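Local coordinates for protein Alpha/beta hydrolase (Enterobacter asburiae, PDB 6KMO) that probably hydrolyses ester bonds as a lipase or esterase of the alpha/beta hydrolase fold, and assembles from two copies of the chain, at residues A[255-269]-A[282-294]. The protein carries 2 engineered substitutions. Numbering follows the deposited sequence.
Sequences PLRASTAQLKGFPET and EGEAFGRKLDAAG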
# COMPACT_ATOMS: atom_id res chain seq x y z
N PRO A 255 -2.70 -0.77 -22.87
CA PRO A 255 -1.59 0.16 -22.59
C PRO A 255 -0.29 -0.53 -22.22
O PRO A 255 0.79 0.07 -22.37
CB PRO A 255 -2.12 1.04 -21.46
CG PRO A 255 -3.21 0.18 -20.82
CD PRO A 255 -3.84 -0.56 -21.96
N LEU A 256 -0.34 -1.78 -21.76
CA LEU A 256 0.90 -2.51 -21.52
C LEU A 256 1.76 -2.64 -22.77
O LEU A 256 2.98 -2.80 -22.65
CB LEU A 256 0.59 -3.90 -20.97
CG LEU A 256 1.81 -4.71 -20.48
CD1 LEU A 256 2.44 -4.04 -19.28
CD2 LEU A 256 1.39 -6.13 -20.15
N ARG A 257 1.16 -2.55 -23.95
CA ARG A 257 1.90 -2.70 -25.20
C ARG A 257 2.57 -1.40 -25.64
O ARG A 257 3.29 -1.40 -26.65
CB ARG A 257 0.97 -3.22 -26.29
CG ARG A 257 0.35 -4.56 -25.97
CD ARG A 257 -0.43 -5.13 -27.13
NE ARG A 257 -1.31 -6.21 -26.70
CZ ARG A 257 -2.00 -6.99 -27.52
NH1 ARG A 257 -1.87 -6.87 -28.84
NH2 ARG A 257 -2.83 -7.89 -27.01
N ALA A 258 2.39 -0.31 -24.91
CA ALA A 258 3.01 0.95 -25.27
C ALA A 258 4.51 0.88 -25.06
O ALA A 258 5.00 0.25 -24.12
CB ALA A 258 2.44 2.07 -24.41
N SER A 259 5.24 1.56 -25.93
CA SER A 259 6.68 1.66 -25.76
C SER A 259 7.02 2.70 -24.70
O SER A 259 6.18 3.49 -24.26
CB SER A 259 7.32 2.11 -27.08
OG SER A 259 6.90 3.44 -27.34
N THR A 260 8.28 2.71 -24.29
CA THR A 260 8.76 3.73 -23.38
C THR A 260 8.48 5.12 -23.91
O THR A 260 8.01 5.99 -23.17
CB THR A 260 10.25 3.51 -23.12
OG1 THR A 260 10.41 2.21 -22.54
CG2 THR A 260 10.80 4.56 -22.18
N ALA A 261 8.72 5.36 -25.19
CA ALA A 261 8.46 6.67 -25.75
C ALA A 261 6.98 7.04 -25.68
O ALA A 261 6.63 8.21 -25.46
CB ALA A 261 8.96 6.72 -27.19
N GLN A 262 6.10 6.07 -25.88
CA GLN A 262 4.67 6.32 -25.81
C GLN A 262 4.21 6.61 -24.39
O GLN A 262 3.21 7.31 -24.21
CB GLN A 262 3.90 5.13 -26.38
CG GLN A 262 3.96 5.09 -27.91
CD GLN A 262 3.35 3.84 -28.49
OE1 GLN A 262 3.63 2.72 -28.06
NE2 GLN A 262 2.53 4.02 -29.51
N LEU A 263 4.91 6.10 -23.38
CA LEU A 263 4.55 6.32 -21.99
C LEU A 263 5.20 7.55 -21.38
O LEU A 263 4.77 8.02 -20.32
CB LEU A 263 4.88 5.08 -21.15
CG LEU A 263 4.07 3.84 -21.54
CD1 LEU A 263 4.57 2.61 -20.79
CD2 LEU A 263 2.57 4.08 -21.28
N LYS A 264 6.24 8.10 -22.00
CA LYS A 264 6.89 9.27 -21.44
C LYS A 264 5.88 10.40 -21.25
O LYS A 264 5.04 10.67 -22.12
CB LYS A 264 8.01 9.74 -22.38
CG LYS A 264 8.83 10.88 -21.82
CD LYS A 264 9.89 11.35 -22.82
CE LYS A 264 10.69 12.53 -22.27
NZ LYS A 264 12.04 12.65 -22.90
N GLY A 265 5.92 11.05 -20.09
CA GLY A 265 5.01 12.12 -19.78
C GLY A 265 3.67 11.71 -19.21
O GLY A 265 2.84 12.57 -18.92
N PHE A 266 3.43 10.41 -19.04
CA PHE A 266 2.20 9.95 -18.38
C PHE A 266 2.11 10.59 -17.00
O PHE A 266 3.13 10.85 -16.36
CB PHE A 266 2.36 8.43 -18.23
CG PHE A 266 1.09 7.62 -18.01
CD1 PHE A 266 0.28 7.24 -19.07
CD2 PHE A 266 0.78 7.14 -16.74
CE1 PHE A 266 -0.83 6.44 -18.86
CE2 PHE A 266 -0.33 6.33 -16.53
CZ PHE A 266 -1.13 5.98 -17.58
N PRO A 267 0.90 10.85 -16.51
CA PRO A 267 0.79 11.48 -15.18
C PRO A 267 1.34 10.59 -14.07
O PRO A 267 1.41 9.37 -14.18
CB PRO A 267 -0.73 11.69 -15.00
CG PRO A 267 -1.28 11.71 -16.41
CD PRO A 267 -0.40 10.76 -17.19
N GLU A 268 1.71 11.23 -12.96
CA GLU A 268 2.08 10.50 -11.76
C GLU A 268 0.96 9.53 -11.41
O GLU A 268 -0.22 9.86 -11.51
CB GLU A 268 2.34 11.46 -10.60
CG GLU A 268 3.47 12.44 -10.90
CD GLU A 268 4.17 12.99 -9.68
OE1 GLU A 268 4.13 12.39 -8.59
OE2 GLU A 268 4.79 14.07 -9.82
N THR A 269 1.34 8.32 -10.98
CA THR A 269 0.41 7.21 -10.91
C THR A 269 0.61 6.36 -9.67
O THR A 269 1.75 6.12 -9.24
CB THR A 269 0.57 6.34 -12.17
OG1 THR A 269 0.16 7.08 -13.32
CG2 THR A 269 -0.26 5.09 -12.13
N GLU A 282 -0.12 -8.17 -15.03
CA GLU A 282 -0.13 -7.12 -16.04
C GLU A 282 -0.21 -5.74 -15.41
O GLU A 282 0.29 -4.76 -15.99
CB GLU A 282 -1.26 -7.35 -17.04
CG GLU A 282 -2.67 -7.05 -16.55
CD GLU A 282 -3.71 -7.69 -17.42
OE1 GLU A 282 -3.66 -8.93 -17.55
OE2 GLU A 282 -4.59 -6.96 -17.96
N GLY A 283 -0.83 -5.63 -14.24
CA GLY A 283 -0.86 -4.35 -13.56
C GLY A 283 0.51 -3.97 -13.03
O GLY A 283 0.97 -2.84 -13.21
N GLU A 284 1.20 -4.92 -12.39
CA GLU A 284 2.56 -4.67 -11.90
C GLU A 284 3.53 -4.42 -13.05
O GLU A 284 4.38 -3.52 -12.97
CB GLU A 284 3.00 -5.81 -11.00
CG GLU A 284 2.09 -5.93 -9.78
CD GLU A 284 2.46 -6.97 -8.76
OE1 GLU A 284 3.53 -7.62 -8.87
OE2 GLU A 284 1.67 -7.14 -7.81
N ALA A 285 3.38 -5.17 -14.14
CA ALA A 285 4.27 -4.96 -15.29
C ALA A 285 4.08 -3.57 -15.89
O ALA A 285 5.05 -2.92 -16.30
CB ALA A 285 4.03 -6.03 -16.34
N PHE A 286 2.83 -3.09 -15.94
CA PHE A 286 2.60 -1.76 -16.46
C PHE A 286 3.29 -0.71 -15.58
O PHE A 286 3.90 0.23 -16.09
CB PHE A 286 1.10 -1.48 -16.57
CG PHE A 286 0.79 -0.16 -17.23
CD1 PHE A 286 1.15 0.08 -18.55
CD2 PHE A 286 0.14 0.84 -16.54
CE1 PHE A 286 0.88 1.30 -19.15
CE2 PHE A 286 -0.13 2.05 -17.15
CZ PHE A 286 0.25 2.27 -18.46
N GLY A 287 3.23 -0.87 -14.27
CA GLY A 287 3.96 0.04 -13.40
C GLY A 287 5.45 0.08 -13.67
O GLY A 287 6.06 1.15 -13.64
N ARG A 288 6.06 -1.08 -13.94
CA ARG A 288 7.49 -1.09 -14.25
C ARG A 288 7.77 -0.36 -15.55
O ARG A 288 8.78 0.35 -15.65
CB ARG A 288 8.02 -2.52 -14.31
CG ARG A 288 7.73 -3.38 -13.07
CD ARG A 288 8.56 -4.64 -13.08
NE ARG A 288 7.99 -5.68 -12.24
CZ ARG A 288 8.22 -5.85 -10.95
NH1 ARG A 288 9.07 -5.06 -10.29
NH2 ARG A 288 7.59 -6.86 -10.35
N LYS A 289 6.90 -0.51 -16.54
CA LYS A 289 7.08 0.21 -17.80
C LYS A 289 6.97 1.71 -17.59
O LYS A 289 7.73 2.50 -18.20
CB LYS A 289 6.08 -0.29 -18.84
CG LYS A 289 6.40 -1.70 -19.32
CD LYS A 289 5.55 -2.13 -20.52
CE LYS A 289 6.01 -1.41 -21.79
NZ LYS A 289 5.71 -2.14 -23.11
N LEU A 290 6.02 2.16 -16.77
CA LEU A 290 5.89 3.58 -16.49
C LEU A 290 7.17 4.10 -15.86
O LEU A 290 7.69 5.14 -16.25
CB LEU A 290 4.69 3.82 -15.58
CG LEU A 290 3.30 3.66 -16.18
CD1 LEU A 290 2.26 3.89 -15.10
CD2 LEU A 290 3.07 4.62 -17.32
N ASP A 291 7.70 3.37 -14.88
CA ASP A 291 8.91 3.85 -14.21
C ASP A 291 10.08 3.92 -15.17
O ASP A 291 10.88 4.86 -15.11
CB ASP A 291 9.23 2.94 -13.03
CG ASP A 291 10.46 3.38 -12.28
OD1 ASP A 291 10.38 4.34 -11.49
OD2 ASP A 291 11.52 2.74 -12.48
N ALA A 292 10.17 2.97 -16.10
CA ALA A 292 11.25 3.00 -17.09
C ALA A 292 11.12 4.19 -18.01
O ALA A 292 12.13 4.63 -18.60
CB ALA A 292 11.27 1.70 -17.88
N ALA A 293 9.92 4.73 -18.17
CA ALA A 293 9.68 5.91 -18.96
C ALA A 293 9.78 7.20 -18.16
O ALA A 293 9.38 8.26 -18.65
CB ALA A 293 8.31 5.81 -19.64
N GLY A 294 10.30 7.15 -16.94
CA GLY A 294 10.50 8.33 -16.13
C GLY A 294 9.26 8.84 -15.43
O GLY A 294 9.29 9.94 -14.89
O HOH W 1 8.69 1.34 -20.64
O HOH W 2 7.94 10.60 -18.07
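Lys289 reaches from helix 280-292 to the chain at 256-258, where its ammonium group donates to Leu256 O in the 3-10 turn and to Ala258 O just after it. Lys289 NZ lies 2.8 Å from Leu256 O and 2.7 Å from Ala258 O, tilted out of both carbonyl planes, by 32° at Ala258. A bend in the lysine chain at chi3 (73°) turns CE and NZ toward this pair of oxygens, while CD rests against Leu256 CD1. Leu256 CD1 lies over the helix backbone, 3.5 Å from Phe286 N and 3.9 Å from Ala285 CB.

Deeper in, Phe286 and Phe266 approach from opposite directions in an offset edge-to-face pair, the edge of Phe286 directed at the face of Phe266 with the planes at 81°. Leu290 packs against both rings: its CD2 makes a CH-pi contact 3.8 Å from the Phe266 centroid, and its CG lies over one face of Phe286, offset toward the ring's rim. Leu263 inserts between Lys289, Phe286 and Leu290, with CD1 meeting the lysine CB and CD2 the two deeper side chains, while its CB packs on Ala293 CB. Toward the C-terminal end of helix 280-292, one water bridges Thr260 OG1 and Lys289 O, and a second links Gly265 N to Ala293 O.

Beyond these contacts, a capping box between Ser259 and Gln262 starts helix 260-263, and a Schellman motif with Gly294 at C-prime ends helix 280-292. Phe266 also packs on Ala187 and Ala190 of helix 181-195, and Phe286 on Met206 of strand 203-207. The contact thus joins the loop leading into strand 269-274 to the helix of the following beta-alpha-beta crossover, which packs against the central sheet. The two carbonyls probably offset the ammonium charge, and their bonds tie residues 256-258 to the helix beside a largely apolar interface whose remaining polar links run through water.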